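Local coordinates for cerato-platanin-like protein (PDB 3SUM) that is of unknown function but adopts the double-psi beta-barrel fold of the cerato-platanins, a family of fungal proteins, at residues A[58-64]-A[75-80]. Sequence-based numbering, arbitrary orientation.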
loop_
_atom_site.group_PDB
_atom_site.type_symbol
_atom_site.label_atom_id
_atom_site.label_comp_id
_atom_site.label_asym_id
_atom_site.label_seq_id
_atom_site.Cartn_x
_atom_site.Cartn_y
_atom_site.Cartn_z
ATOM N N THR A 58 8.004 -1.974 8.672
ATOM C CA THR A 58 7.616 -0.912 7.701
ATOM C C THR A 58 7.276 0.342 8.499
ATOM O O THR A 58 6.718 0.249 9.612
ATOM C CB THR A 58 6.348 -1.285 6.878
ATOM O OG1 THR A 58 5.210 -1.347 7.769
ATOM C CG2 THR A 58 6.557 -2.695 6.265
ATOM N N GLU A 59 7.582 1.506 7.907
ATOM C CA GLU A 59 7.286 2.773 8.523
ATOM C C GLU A 59 6.010 3.296 7.931
ATOM O O GLU A 59 5.656 2.960 6.770
ATOM C CB GLU A 59 8.412 3.782 8.291
ATOM C CG GLU A 59 9.697 3.400 9.044
ATOM C CD GLU A 59 9.465 3.286 10.602
ATOM O OE1 GLU A 59 8.940 4.267 11.208
ATOM O OE2 GLU A 59 9.752 2.193 11.196
ATOM N N CYS A 60 5.264 4.010 8.774
ATOM C CA CYS A 60 4.030 4.629 8.345
ATOM C C CYS A 60 4.338 5.516 7.162
ATOM O O CYS A 60 5.247 6.313 7.206
ATOM C CB CYS A 60 3.406 5.451 9.461
ATOM S SG CYS A 60 2.438 4.303 10.500
ATOM N N GLY A 61 3.552 5.389 6.113
ATOM C CA GLY A 61 3.774 6.240 4.944
ATOM C C GLY A 61 4.875 5.762 4.036
ATOM O O GLY A 61 5.060 6.361 2.959
ATOM N N SER A 62 5.544 4.646 4.341
ATOM C CA SER A 62 6.642 4.255 3.439
ATOM C C SER A 62 6.075 3.671 2.161
ATOM O O SER A 62 4.924 3.252 2.106
ATOM C CB SER A 62 7.613 3.242 4.048
ATOM O OG SER A 62 6.902 2.147 4.610
ATOM N N CYS A 63 6.952 3.557 1.192
ATOM C CA CYS A 63 6.529 3.106 -0.165
ATOM C C CYS A 63 7.219 1.828 -0.415
ATOM O O CYS A 63 8.444 1.758 -0.246
ATOM C CB CYS A 63 7.005 4.140 -1.119
ATOM S SG CYS A 63 6.426 3.755 -2.808
ATOM N N TRP A 64 6.489 0.795 -0.860
ATOM C CA TRP A 64 7.078 -0.531 -1.029
ATOM C C TRP A 64 6.757 -1.063 -2.404
ATOM O O TRP A 64 5.668 -0.893 -2.888
ATOM C CB TRP A 64 6.518 -1.525 -0.006
ATOM C CG TRP A 64 7.138 -1.271 1.314
ATOM C CD1 TRP A 64 6.951 -0.196 2.066
ATOM C CD2 TRP A 64 8.060 -2.117 2.003
ATOM N NE1 TRP A 64 7.715 -0.281 3.189
ATOM C CE2 TRP A 64 8.427 -1.449 3.164
ATOM C CE3 TRP A 64 8.596 -3.398 1.738
ATOM C CZ2 TRP A 64 9.321 -1.992 4.126
ATOM C CZ3 TRP A 64 9.522 -3.954 2.698
ATOM C CH2 TRP A 64 9.851 -3.248 3.883
ATOM N N VAL A 75 3.218 0.462 -3.286
ATOM C CA VAL A 75 2.161 0.630 -2.320
ATOM C C VAL A 75 2.602 1.514 -1.156
ATOM O O VAL A 75 3.747 1.513 -0.830
ATOM C CB VAL A 75 1.659 -0.741 -1.790
ATOM C CG1 VAL A 75 1.221 -1.665 -2.955
ATOM C CG2 VAL A 75 2.739 -1.514 -1.007
ATOM N N THR A 76 1.641 2.274 -0.551
ATOM C CA THR A 76 1.958 3.082 0.559
ATOM C C THR A 76 1.475 2.353 1.779
ATOM O O THR A 76 0.344 1.874 1.822
ATOM C CB THR A 76 1.235 4.414 0.415
ATOM O OG1 THR A 76 1.651 4.973 -0.832
ATOM C CG2 THR A 76 1.679 5.419 1.532
ATOM N N VAL A 77 2.315 2.313 2.829
ATOM C CA VAL A 77 1.850 1.770 4.052
ATOM C C VAL A 77 0.996 2.816 4.785
ATOM O O VAL A 77 1.486 3.895 5.105
ATOM C CB VAL A 77 3.104 1.365 4.944
ATOM C CG1 VAL A 77 2.629 0.905 6.400
ATOM C CG2 VAL A 77 3.900 0.189 4.265
ATOM N N VAL A 78 -0.263 2.478 5.103
ATOM C CA VAL A 78 -1.190 3.433 5.651
ATOM C C VAL A 78 -1.817 2.921 6.947
ATOM O O VAL A 78 -2.573 3.640 7.604
ATOM C CB VAL A 78 -2.335 3.761 4.670
ATOM C CG1 VAL A 78 -1.769 4.368 3.287
ATOM C CG2 VAL A 78 -3.303 2.524 4.449
ATOM N N ASP A 79 -1.473 1.694 7.335
ATOM C CA ASP A 79 -2.101 1.152 8.562
ATOM C C ASP A 79 -1.218 0.006 9.054
ATOM O O ASP A 79 -0.185 -0.299 8.424
ATOM C CB ASP A 79 -3.496 0.657 8.127
ATOM C CG ASP A 79 -4.434 0.358 9.304
ATOM O OD1 ASP A 79 -4.098 0.644 10.480
ATOM O OD2 ASP A 79 -5.494 -0.192 8.985
ATOM N N ARG A 80 -1.595 -0.666 10.124
ATOM C CA ARG A 80 -0.722 -1.676 10.698
ATOM C C ARG A 80 -1.498 -2.971 10.726
ATOM O O ARG A 80 -2.709 -2.941 10.894
ATOM C CB ARG A 80 -0.303 -1.343 12.187
ATOM C CG ARG A 80 1.164 -0.765 12.335
ATOM C CD ARG A 80 1.299 0.417 11.308
ATOM N NE ARG A 80 2.558 1.138 11.513
ATOM C CZ ARG A 80 3.649 0.871 10.829
ATOM N NH1 ARG A 80 3.621 -0.087 9.934
ATOM N NH2 ARG A 80 4.747 1.568 11.046
#
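The flat guanidinium of Arg80 lays one face over Cys60 CA and meets Thr58 at its edge, where NH2 bonds to Thr58 O (2.8 Å) and NH1 to Thr58 OG1 (3.0 Å), both acceptors close to the guanidinium plane. The Arg80 side chain bends at chi2 (51°), turning this group back onto Thr58 and Cys60, and Arg80 NE comes within 3.3 Å of Cys60 SG, which is tied to Cys23. The indole of Trp64 carries Thr58 CG2 over one face, near the rim; at its edge, in plane, lies Ser62 O, while Val77 CG2 approaches CD1 obliquely (3.8 Å). Also in plane, NE1 donates to Ser62 OG, which in turn donates to Glu59 O at 2.6 Å. With OG between its own N and carbonyl carbon, a compact serine relays from ring to turn. Glu59 O accepts Ser62 N as well, closing a type II turn in which Gly61, at phi 81°, suits a place where a beta carbon would collide with the carbonyl oxygen of Cys60. Gly61 N reaches Val77 O (2.7 Å), and Val77 N returns a straight bond (165°) to Ser62 O, the pattern of a G1 beta bulge, which continues the hairpin pairing of strands 63-68 and 71-79 into the turn. Branched Val77 packs against the loop, CG1 against Thr58 OG1 and CG2 against Ser62 OG. A leucine in place of Arg80 would probably leave Thr58 O and OG1 without their guanidinium donors and the 58-60 backbone less firmly held. Thr58 OG1 also bonds to Pro54 O, and Arg80 NH1 to Ala53 O, so this buried corner of the barrel joins the hairpin to the 53-54 loop through a polar network in which one arginine satisfies several backbone and hydroxyl oxygens.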